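Trichothecene 3-O-acetyltransferase (Gibberella zeae, PDB 2RKV) transfers an acetyl group from acetyl-coenzyme A to the 3-hydroxyl of trichothecene mycotoxins, as a member of the BAHD acyltransferase superfamily. Local coordinates at residues Q22-P28 and P397-P403. Sequence-based numbering, arbitrary orientation.
Sequences QISLLYP and PETVRRP
A sheet can be extended at its edge by a strand from far along the chain, as in this antiparallel pairing: 397-403, 369 residues after 22-28, supplies through its short strand 399-401 one edge strand of a five-stranded mixed sheet. Such a crossover from the C-terminal half into the N-terminal sheet is characteristic of BAHD acyltransferases. The strand axes approach to 4.8 Å at 162°. S24 and R401 form a hydrogen-bonded pair (S24 N to R401 O 2.8 Å, R401 N to S24 O 2.9 Å), L25 and V400 a non-hydrogen-bonded one. Beyond them L26 N donates to T399 O (3.1 Å) and E398 N to L26 O (2.7 Å); E398 leaves extended geometry (phi/psi -77/-33). I23, L25 and V400 share one face, I23 CG1 meeting V400 CG1 at 3.8 Å; Y27 (chi1 m) receives P397 CA over its ring, a CH-pi contact 4.2 Å from the centroid. At the other end R402 NH1 donates a hydrogen bond to Q22 OE1 (2.8 Å), the R402 side chain lying about 6 Å from bound T-2 toxin (nearest atoms). Strand 147-155 flanks 22-28 on its other edge, while L26 and E398 meet helix 98-104 and P403 rests on helix 113-116.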
# COMPACT_ATOMS: atom_id res chain seq x y z
N GLN A 22 -2.19 -6.70 0.15
CA GLN A 22 -2.54 -7.55 -1.00
C GLN A 22 -2.48 -6.77 -2.31
O GLN A 22 -2.83 -5.59 -2.36
CB GLN A 22 -3.95 -8.12 -0.86
CG GLN A 22 -4.25 -8.78 0.48
CD GLN A 22 -5.74 -8.86 0.75
OE1 GLN A 22 -6.51 -7.99 0.30
NE2 GLN A 22 -6.17 -9.88 1.48
N ILE A 23 -2.06 -7.44 -3.37
CA ILE A 23 -2.17 -6.88 -4.72
C ILE A 23 -2.46 -8.04 -5.67
O ILE A 23 -1.92 -9.15 -5.48
CB ILE A 23 -0.90 -6.07 -5.13
CG1 ILE A 23 -1.10 -5.28 -6.43
CG2 ILE A 23 0.35 -6.99 -5.18
CD1 ILE A 23 -2.03 -4.07 -6.30
N SER A 24 -3.32 -7.80 -6.65
CA SER A 24 -3.67 -8.80 -7.65
C SER A 24 -3.29 -8.35 -9.05
O SER A 24 -3.48 -7.18 -9.41
CB SER A 24 -5.17 -9.13 -7.62
OG SER A 24 -5.56 -9.61 -6.34
N LEU A 25 -2.75 -9.30 -9.82
CA LEU A 25 -2.40 -9.10 -11.21
C LEU A 25 -3.26 -10.05 -12.05
O LEU A 25 -3.31 -11.24 -11.79
CB LEU A 25 -0.90 -9.39 -11.43
CG LEU A 25 0.13 -8.35 -10.93
CD1 LEU A 25 0.07 -8.10 -9.44
CD2 LEU A 25 1.57 -8.75 -11.34
N LEU A 26 -3.96 -9.48 -13.03
CA LEU A 26 -4.83 -10.24 -13.93
C LEU A 26 -4.15 -10.42 -15.28
O LEU A 26 -3.66 -9.46 -15.87
CB LEU A 26 -6.17 -9.51 -14.11
CG LEU A 26 -7.12 -10.08 -15.18
CD1 LEU A 26 -7.72 -11.41 -14.70
CD2 LEU A 26 -8.22 -9.06 -15.50
N TYR A 27 -4.14 -11.66 -15.77
CA TYR A 27 -3.62 -11.99 -17.09
C TYR A 27 -4.68 -12.75 -17.85
O TYR A 27 -5.34 -13.62 -17.26
CB TYR A 27 -2.42 -12.91 -16.99
CG TYR A 27 -1.23 -12.36 -16.24
CD1 TYR A 27 -0.18 -11.76 -16.93
CD2 TYR A 27 -1.15 -12.47 -14.86
CE1 TYR A 27 0.92 -11.26 -16.25
CE2 TYR A 27 -0.05 -11.97 -14.17
CZ TYR A 27 0.98 -11.37 -14.88
OH TYR A 27 2.09 -10.88 -14.21
N PRO A 28 -4.83 -12.47 -19.16
CA PRO A 28 -5.67 -13.36 -19.95
C PRO A 28 -4.97 -14.70 -20.17
O PRO A 28 -3.74 -14.76 -20.23
CB PRO A 28 -5.80 -12.61 -21.29
CG PRO A 28 -4.56 -11.84 -21.39
CD PRO A 28 -4.24 -11.40 -19.99
N PRO A 397 0.55 -7.96 -17.27
CA PRO A 397 -0.77 -7.87 -16.65
C PRO A 397 -1.73 -7.01 -17.46
O PRO A 397 -1.32 -5.98 -18.00
CB PRO A 397 -0.48 -7.17 -15.32
CG PRO A 397 0.90 -7.60 -14.97
CD PRO A 397 1.62 -7.58 -16.31
N GLU A 398 -2.98 -7.46 -17.55
CA GLU A 398 -4.05 -6.69 -18.18
C GLU A 398 -4.52 -5.58 -17.23
O GLU A 398 -4.92 -4.49 -17.68
CB GLU A 398 -5.19 -7.63 -18.56
CG GLU A 398 -6.40 -6.94 -19.15
CD GLU A 398 -7.34 -7.92 -19.83
OE1 GLU A 398 -6.85 -8.86 -20.50
OE2 GLU A 398 -8.57 -7.74 -19.71
N THR A 399 -4.48 -5.88 -15.93
CA THR A 399 -4.70 -4.89 -14.89
C THR A 399 -3.97 -5.29 -13.60
O THR A 399 -3.59 -6.45 -13.43
CB THR A 399 -6.21 -4.61 -14.59
OG1 THR A 399 -6.34 -3.40 -13.84
CG2 THR A 399 -6.86 -5.77 -13.81
N VAL A 400 -3.79 -4.31 -12.72
CA VAL A 400 -3.14 -4.51 -11.42
C VAL A 400 -4.02 -3.80 -10.40
O VAL A 400 -4.09 -2.57 -10.40
CB VAL A 400 -1.72 -3.91 -11.40
CG1 VAL A 400 -1.07 -4.13 -10.04
CG2 VAL A 400 -0.86 -4.51 -12.53
N ARG A 401 -4.70 -4.57 -9.57
CA ARG A 401 -5.71 -4.03 -8.66
C ARG A 401 -5.59 -4.58 -7.24
O ARG A 401 -5.24 -5.75 -7.04
CB ARG A 401 -7.13 -4.35 -9.17
CG ARG A 401 -7.46 -3.89 -10.59
CD ARG A 401 -7.46 -2.36 -10.72
NE ARG A 401 -8.61 -1.91 -11.51
CZ ARG A 401 -8.61 -0.90 -12.37
NH1 ARG A 401 -7.49 -0.22 -12.63
NH2 ARG A 401 -9.73 -0.58 -13.01
N ARG A 402 -5.87 -3.73 -6.26
CA ARG A 402 -5.93 -4.17 -4.88
C ARG A 402 -7.26 -4.87 -4.59
O ARG A 402 -8.33 -4.33 -4.91
CB ARG A 402 -5.78 -2.99 -3.91
CG ARG A 402 -5.30 -3.48 -2.56
CD ARG A 402 -5.86 -2.74 -1.35
NE ARG A 402 -5.21 -3.28 -0.15
CZ ARG A 402 -5.52 -4.45 0.41
NH1 ARG A 402 -6.50 -5.20 -0.09
NH2 ARG A 402 -4.85 -4.87 1.47
N PRO A 403 -7.20 -6.07 -3.97
CA PRO A 403 -8.45 -6.70 -3.50
C PRO A 403 -9.29 -5.85 -2.55
O PRO A 403 -8.77 -5.08 -1.73
CB PRO A 403 -7.95 -7.96 -2.77
CG PRO A 403 -6.69 -8.32 -3.53
CD PRO A 403 -6.04 -6.94 -3.72